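Local atomic coordinates of potential RNA-dependent RNA polymerase (Human picobirnavirus, PDB entry 5I62), a protein that probably acts as an RNA-directed RNA polymerase, joining ribonucleoside triphosphates into RNA during both transcription and genome replication of a double-stranded RNA virus. Residues F23-S28 / S80-L85; V202-P207 / M320-G325. One frame throughout, in Å; residues are numbered along the deposited sequence.

Interaction 1: residues F23-S28 / S80-L85; sequences FSNVVS and SVMLPL
Val26, Met82 and Leu85 carry most of this contact, where the last turns of helix 17-28 meet the loop ahead of helix 89-97. Val26 CG1, anti to its backbone N (chi1 169°), packs against Leu85 CB at 4.0 Å, with Leu85 CD1 almost as near. Met82 is fully extended from its first torsion onward (chi1 171°) and reaches the helix with its thioether end: CE stops 4.3 Å from Val26 CA, and SD lies 3.9 Å from Asn25 OD1, a van der Waals approach. Pro84 lays its ring beside the helix end, CB 3.3 Å from Val27 O and CG 3.7 Å from Ser28 O. The polar focus is Val26 O, which receives a weak, bent hydrogen bond from Leu85 N (3.1 Å, 128° at the hydrogen) and a second from a water that also donates to Leu83 O. Beyond the contact, Leu85 touches Leu184 and Tyr308, and Met82 touches Trp186. Neither segment brings a charged side chain to the contact; apolar packing is joined by one carbonyl shared between a weak loop N-H bond and a bridging water, while Met82 also bonds Gln30 through its backbone.

Interaction 2: residues V202-P207 / M320-G325; sequences VVWMFP and MGSGSG
Trp204, Phe206 and Ser322 have the most surface buried here, as Trp204 in strand 199-205 and Phe206 just past its end receive a glycine- and serine-rich loop. Gly321 CA sits over one face of the Trp204 indole, in a CH-pi contact 3.7 Å from the centre of the five-membered ring. Ser324 CA lies over the centre of the Phe206 ring, 3.9 Å from the centroid and only 7° off the normal, while Ser324 CB meets Phe206 CZ at 3.8 Å. The backbones also join: Trp204 N donates to Ser322 O (2.7 Å, 159° at the hydrogen), and Gly323 CA makes a CA-H...O contact with Trp204 O at 3.3 Å. A water links Phe206 N to Gly323 O. Ser322 lays CB 3.9 Å from Val202 O, but its OG, anti to the carbonyl carbon (chi1 -36°), bonds Tyr95 and Asp266. The sequence and its place before a helix are consistent with the polymerase motif B loop, and Asp266 is probably a motif A aspartate. The loop packs on strand 199-205, itself paired with strand 176-189, and runs on into helix 327-345; Ser324 OG reaches Glu214 of helix 208-228, and Tyr95 of helix 89-97 meets Trp204.

How the interactions relate
From the N terminus, helix 17-28 comes first, and interaction 1 closes a loop of 51 residues holding helices 44-55 and 63-73. The chain then runs through helix 89-97 and strand 176-189 to strand 199-205, where interaction 2 opens; its 112-residue loop takes in helices 208-228 and 237-250 and strand 257-261 before ending ahead of helix 327-345. The two are in series, neither nested nor crossing, with centres 18 Å apart and nearest atoms about 8 Å apart. Strand 176-189 relates them: Phe23 of helix 17-28 touches its Val183, and Val203 hydrogen-bonds its Gly185. Gln200 of strand 199-205 also bonds Val81 and Leu83, so loops 80-85 and 320-325 both contact strands of one mixed sheet.

Interaction 1: residues F23-S28 / S80-L85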
ATOM      1  N   PHE A  23       4.038  19.708  12.687  1.00 17.06           N
ATOM      2  CA  PHE A  23       2.949  19.456  13.621  1.00 19.34           C
ATOM      3  C   PHE A  23       1.915  20.579  13.627  1.00 21.15           C
ATOM      4  O   PHE A  23       0.734  20.324  13.913  1.00 16.92           O
ATOM      5  CB  PHE A  23       3.496  19.193  15.017  1.00 18.81           C
ATOM      6  CG  PHE A  23       4.000  17.787  15.198  1.00 20.31           C
ATOM      7  CD1 PHE A  23       3.146  16.710  14.972  1.00 18.07           C
ATOM      8  CD2 PHE A  23       5.310  17.529  15.561  1.00 19.10           C
ATOM      9  CE1 PHE A  23       3.578  15.399  15.139  1.00 16.71           C
ATOM     10  CE2 PHE A  23       5.754  16.213  15.724  1.00 21.17           C
ATOM     11  CZ  PHE A  23       4.877  15.152  15.511  1.00 18.26           C
ATOM     12  N   SER A  24       2.320  21.816  13.315  1.00 22.66           N
ATOM     13  CA  SER A  24       1.333  22.878  13.122  1.00 21.67           C
ATOM     14  C   SER A  24       0.371  22.512  12.006  1.00 15.89           C
ATOM     15  O   SER A  24      -0.831  22.752  12.106  1.00 21.63           O
ATOM     16  CB  SER A  24       2.012  24.208  12.775  1.00 23.29           C
ATOM     17  OG  SER A  24       2.884  24.607  13.809  1.00 36.68           O
ATOM     18  N   ASN A  25       0.905  21.985  10.908  1.00 18.14           N
ATOM     19  CA  ASN A  25       0.053  21.573   9.805  1.00 21.17           C
ATOM     20  C   ASN A  25      -0.825  20.383  10.196  1.00 21.81           C
ATOM     21  O   ASN A  25      -1.986  20.295   9.768  1.00 18.60           O
ATOM     22  CB  ASN A  25       0.902  21.253   8.582  1.00 21.22           C
ATOM     23  CG  ASN A  25       0.066  20.851   7.391  1.00 31.48           C
ATOM     24  OD1 ASN A  25       0.156  19.714   6.913  1.00 39.17           O
ATOM     25  ND2 ASN A  25      -0.784  21.761   6.925  1.00 30.11           N
ATOM     26  N   VAL A  26      -0.302  19.467  11.016  1.00 19.73           N
ATOM     27  CA  VAL A  26      -1.138  18.375  11.530  1.00 19.57           C
ATOM     28  C   VAL A  26      -2.324  18.937  12.314  1.00 22.47           C
ATOM     29  O   VAL A  26      -3.469  18.499  12.151  1.00 20.38           O
ATOM     30  CB  VAL A  26      -0.314  17.405  12.394  1.00 18.41           C
ATOM     31  CG1 VAL A  26      -1.260  16.431  13.129  1.00 17.06           C
ATOM     32  CG2 VAL A  26       0.707  16.630  11.539  1.00 16.10           C
ATOM     33  N   VAL A  27      -2.060  19.909  13.188  1.00 18.87           N
ATOM     34  CA  VAL A  27      -3.121  20.498  14.000  1.00 18.87           C
ATOM     35  C   VAL A  27      -4.132  21.219  13.113  1.00 21.81           C
ATOM     36  O   VAL A  27      -5.350  21.083  13.293  1.00 25.42           O
ATOM     37  CB  VAL A  27      -2.532  21.455  15.058  1.00 24.57           C
ATOM     38  CG1 VAL A  27      -3.656  22.171  15.801  1.00 26.94           C
ATOM     39  CG2 VAL A  27      -1.642  20.709  16.041  1.00 22.73           C
ATOM     40  N   SER A  28      -3.640  22.005  12.144  1.00 19.59           N
ATOM     41  CA  SER A  28      -4.539  22.850  11.359  1.00 24.59           C
ATOM     42  C   SER A  28      -5.288  22.076  10.282  1.00 26.00           C
ATOM     43  O   SER A  28      -6.414  22.442   9.936  1.00 26.93           O
ATOM     44  CB  SER A  28      -3.768  24.000  10.699  1.00 25.31           C
ATOM     45  OG  SER A  28      -2.914  23.545   9.656  1.00 33.56           O
ATOM     46  N   SER A  80      -6.943  16.006  -1.619  1.00 19.43           N
ATOM     47  CA  SER A  80      -6.018  16.841  -0.874  1.00 17.55           C
ATOM     48  C   SER A  80      -6.551  17.286   0.476  1.00 19.35           C
ATOM     49  O   SER A  80      -5.788  17.842   1.273  1.00 17.89           O
ATOM     50  CB  SER A  80      -5.668  18.064  -1.708  1.00 18.55           C
ATOM     51  OG  SER A  80      -6.844  18.817  -1.952  1.00 19.72           O
ATOM     52  N   VAL A  81      -7.840  17.106   0.737  1.00 16.10           N
ATOM     53  CA  VAL A  81      -8.434  17.699   1.932  1.00 16.66           C
ATOM     54  C   VAL A  81      -8.015  16.870   3.137  1.00 18.80           C
ATOM     55  O   VAL A  81      -8.464  15.734   3.322  1.00 18.55           O
ATOM     56  CB  VAL A  81      -9.960  17.818   1.827  1.00 19.31           C
ATOM     57  CG1 VAL A  81     -10.533  18.388   3.121  1.00 18.85           C
ATOM     58  CG2 VAL A  81     -10.338  18.698   0.640  1.00 16.64           C
ATOM     59  N   MET A  82      -7.161  17.451   3.961  1.00 17.85           N
ATOM     60  CA  MET A  82      -6.657  16.827   5.169  1.00 18.07           C
ATOM     61  C   MET A  82      -7.344  17.446   6.387  1.00 18.84           C
ATOM     62  O   MET A  82      -7.227  18.653   6.627  1.00 19.81           O
ATOM     63  CB  MET A  82      -5.137  17.004   5.222  1.00 18.31           C
ATOM     64  CG  MET A  82      -4.504  16.598   6.515  1.00 21.01           C
ATOM     65  SD  MET A  82      -2.747  17.073   6.528  1.00 34.97           S
ATOM     66  CE  MET A  82      -2.243  16.237   8.010  1.00 28.01           C
ATOM     67  N   LEU A  83      -8.050  16.625   7.158  1.00 17.87           N
ATOM     68  CA  LEU A  83      -8.788  17.137   8.295  1.00 18.37           C
ATOM     69  C   LEU A  83      -7.833  17.535   9.419  1.00 22.94           C
ATOM     70  O   LEU A  83      -6.720  17.014   9.512  1.00 18.24           O
ATOM     71  CB  LEU A  83      -9.779  16.099   8.804  1.00 23.62           C
ATOM     72  CG  LEU A  83     -10.935  15.663   7.889  1.00 25.57           C
ATOM     73  CD1 LEU A  83     -11.831  14.675   8.606  1.00 25.87           C
ATOM     74  CD2 LEU A  83     -11.739  16.867   7.422  1.00 26.72           C
ATOM     75  N   PRO A  84      -8.245  18.457  10.287  1.00 25.14           N
ATOM     76  CA  PRO A  84      -7.423  18.802  11.457  1.00 22.57           C
ATOM     77  C   PRO A  84      -7.274  17.605  12.378  1.00 20.65           C
ATOM     78  O   PRO A  84      -8.100  16.691  12.382  1.00 19.50           O
ATOM     79  CB  PRO A  84      -8.212  19.916  12.159  1.00 21.17           C
ATOM     80  CG  PRO A  84      -9.228  20.385  11.178  1.00 24.79           C
ATOM     81  CD  PRO A  84      -9.461  19.289  10.174  1.00 24.53           C
ATOM     82  N   LEU A  85      -6.216  17.651  13.189  1.00 21.77           N
ATOM     83  CA  LEU A  85      -5.941  16.595  14.160  1.00 20.34           C
ATOM     84  C   LEU A  85      -7.147  16.314  15.051  1.00 21.21           C
ATOM     85  O   LEU A  85      -7.474  15.155  15.339  1.00 22.43           O
ATOM     86  CB  LEU A  85      -4.729  16.985  15.015  1.00 18.21           C
ATOM     87  CG  LEU A  85      -4.384  16.005  16.139  1.00 21.76           C
ATOM     88  CD1 LEU A  85      -3.953  14.631  15.571  1.00 24.33           C
ATOM     89  CD2 LEU A  85      -3.320  16.580  17.058  1.00 25.72           C
TER
HETATM   90  O   HOH W   1      -4.246  16.509  10.553  1.00 17.44           O

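Interaction 2: residues V202-P207 / M320-G325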
ATOM      1  N   VAL A 202      -4.081   7.213   8.021  1.00 19.60           N
ATOM      2  CA  VAL A 202      -3.039   7.421   9.012  1.00 20.11           C
ATOM      3  C   VAL A 202      -1.765   6.759   8.512  1.00 24.82           C
ATOM      4  O   VAL A 202      -1.789   5.606   8.068  1.00 22.95           O
ATOM      5  CB  VAL A 202      -3.456   6.861  10.380  1.00 23.47           C
ATOM      6  CG1 VAL A 202      -2.280   6.873  11.337  1.00 20.73           C
ATOM      7  CG2 VAL A 202      -4.622   7.644  10.949  1.00 20.42           C
ATOM      8  N   VAL A 203      -0.657   7.500   8.547  1.00 19.18           N
ATOM      9  CA  VAL A 203       0.664   6.955   8.261  1.00 18.28           C
ATOM     10  C   VAL A 203       1.478   6.996   9.547  1.00 20.74           C
ATOM     11  O   VAL A 203       1.537   8.037  10.209  1.00 21.44           O
ATOM     12  CB  VAL A 203       1.386   7.732   7.142  1.00 21.71           C
ATOM     13  CG1 VAL A 203       2.764   7.113   6.877  1.00 19.22           C
ATOM     14  CG2 VAL A 203       0.556   7.726   5.879  1.00 24.11           C
ATOM     15  N   TRP A 204       2.096   5.870   9.896  1.00 15.50           N
ATOM     16  CA  TRP A 204       3.059   5.804  10.987  1.00 15.14           C
ATOM     17  C   TRP A 204       4.450   6.013  10.389  1.00 18.41           C
ATOM     18  O   TRP A 204       5.023   5.103   9.792  1.00 16.77           O
ATOM     19  CB  TRP A 204       2.962   4.473  11.726  1.00 16.76           C
ATOM     20  CG  TRP A 204       1.685   4.279  12.498  1.00 14.80           C
ATOM     21  CD1 TRP A 204       0.414   4.205  11.994  1.00 16.22           C
ATOM     22  CD2 TRP A 204       1.561   4.162  13.918  1.00 15.77           C
ATOM     23  NE1 TRP A 204      -0.491   4.032  13.019  1.00 15.21           N
ATOM     24  CE2 TRP A 204       0.186   4.020  14.210  1.00 14.76           C
ATOM     25  CE3 TRP A 204       2.478   4.176  14.976  1.00 13.37           C
ATOM     26  CZ2 TRP A 204      -0.289   3.879  15.510  1.00 15.72           C
ATOM     27  CZ3 TRP A 204       2.007   4.030  16.264  1.00 13.51           C
ATOM     28  CH2 TRP A 204       0.631   3.895  16.525  1.00 15.48           C
ATOM     29  N   MET A 205       4.994   7.222  10.532  1.00 16.72           N
ATOM     30  CA  MET A 205       6.304   7.550   9.963  1.00 17.81           C
ATOM     31  C   MET A 205       7.362   7.117  10.976  1.00 15.26           C
ATOM     32  O   MET A 205       7.517   7.736  12.028  1.00 15.82           O
ATOM     33  CB  MET A 205       6.393   9.041   9.644  1.00 16.72           C
ATOM     34  CG  MET A 205       5.467   9.485   8.518  1.00 19.79           C
ATOM     35  SD  MET A 205       5.447  11.296   8.379  1.00 29.70           S
ATOM     36  CE  MET A 205       4.377  11.484   6.984  1.00 19.88           C
ATOM     37  N   PHE A 206       8.070   6.026  10.670  1.00 15.33           N
ATOM     38  CA  PHE A 206       8.928   5.344  11.630  1.00 17.95           C
ATOM     39  C   PHE A 206      10.296   6.006  11.723  1.00 16.36           C
ATOM     40  O   PHE A 206      10.773   6.577  10.749  1.00 15.80           O
ATOM     41  CB  PHE A 206       9.123   3.883  11.232  1.00 15.98           C
ATOM     42  CG  PHE A 206       8.113   2.946  11.822  1.00 18.33           C
ATOM     43  CD1 PHE A 206       6.761   3.196  11.694  1.00 20.88           C
ATOM     44  CD2 PHE A 206       8.514   1.815  12.504  1.00 20.37           C
ATOM     45  CE1 PHE A 206       5.815   2.331  12.221  1.00 19.81           C
ATOM     46  CE2 PHE A 206       7.574   0.935  13.038  1.00 21.89           C
ATOM     47  CZ  PHE A 206       6.219   1.205  12.898  1.00 18.65           C
ATOM     48  N   PRO A 207      10.951   5.898  12.883  1.00 17.28           N
ATOM     49  CA  PRO A 207      12.358   6.303  12.985  1.00 17.07           C
ATOM     50  C   PRO A 207      13.216   5.521  12.007  1.00 18.00           C
ATOM     51  O   PRO A 207      13.046   4.313  11.833  1.00 16.17           O
ATOM     52  CB  PRO A 207      12.731   5.963  14.438  1.00 13.46           C
ATOM     53  CG  PRO A 207      11.428   5.886  15.171  1.00 17.74           C
ATOM     54  CD  PRO A 207      10.449   5.331  14.150  1.00 13.63           C
ATOM     55  N   MET A 320      -0.906  -2.870  13.356  1.00 20.31           N
ATOM     56  CA  MET A 320       0.224  -2.623  12.473  1.00 17.45           C
ATOM     57  C   MET A 320       0.452  -1.131  12.295  1.00 18.12           C
ATOM     58  O   MET A 320      -0.422  -0.415  11.805  1.00 17.75           O
ATOM     59  CB  MET A 320      -0.003  -3.273  11.117  1.00 15.88           C
ATOM     60  CG  MET A 320       1.023  -2.857  10.093  1.00 17.15           C
ATOM     61  SD  MET A 320       2.664  -3.476  10.523  1.00 21.32           S
ATOM     62  CE  MET A 320       2.458  -5.212  10.040  1.00 18.05           C
ATOM     63  N   GLY A 321       1.641  -0.664  12.676  1.00 21.41           N
ATOM     64  CA  GLY A 321       1.992   0.718  12.406  1.00 18.52           C
ATOM     65  C   GLY A 321       2.180   0.899  10.915  1.00 20.24           C
ATOM     66  O   GLY A 321       3.242   0.577  10.380  1.00 25.66           O
ATOM     67  N   SER A 322       1.138   1.375  10.232  1.00 25.74           N
ATOM     68  CA  SER A 322       1.129   1.519   8.780  1.00 27.24           C
ATOM     69  C   SER A 322       2.271   2.414   8.318  1.00 25.33           C
ATOM     70  O   SER A 322       2.144   3.641   8.383  1.00 28.87           O
ATOM     71  CB  SER A 322      -0.210   2.101   8.311  1.00 29.06           C
ATOM     72  OG  SER A 322      -1.295   1.610   9.097  1.00 30.35           O
ATOM     73  N   GLY A 323       3.383   1.818   7.863  1.00 26.58           N
ATOM     74  CA  GLY A 323       4.625   2.561   7.661  1.00 24.62           C
ATOM     75  C   GLY A 323       5.879   1.828   8.112  1.00 28.54           C
ATOM     76  O   GLY A 323       7.002   2.233   7.784  1.00 26.73           O
ATOM     77  N   SER A 324       5.700   0.758   8.895  1.00 23.19           N
ATOM     78  CA  SER A 324       6.790  -0.160   9.210  1.00 22.49           C
ATOM     79  C   SER A 324       7.447  -0.709   7.949  1.00 23.47           C
ATOM     80  O   SER A 324       6.816  -0.827   6.900  1.00 21.70           O
ATOM     81  CB  SER A 324       6.260  -1.340  10.028  1.00 22.54           C
ATOM     82  OG  SER A 324       7.261  -2.337  10.152  1.00 23.67           O
ATOM     83  N   GLY A 325       8.728  -1.083   8.067  1.00 22.40           N
ATOM     84  CA  GLY A 325       9.379  -1.790   6.974  1.00 26.79           C
ATOM     85  C   GLY A 325       8.790  -3.170   6.717  1.00 28.88           C
ATOM     86  O   GLY A 325       8.997  -3.741   5.638  1.00 24.62           O
TER
HETATM   87  O   HOH W   2       8.311   5.020   7.805  1.00 28.53           O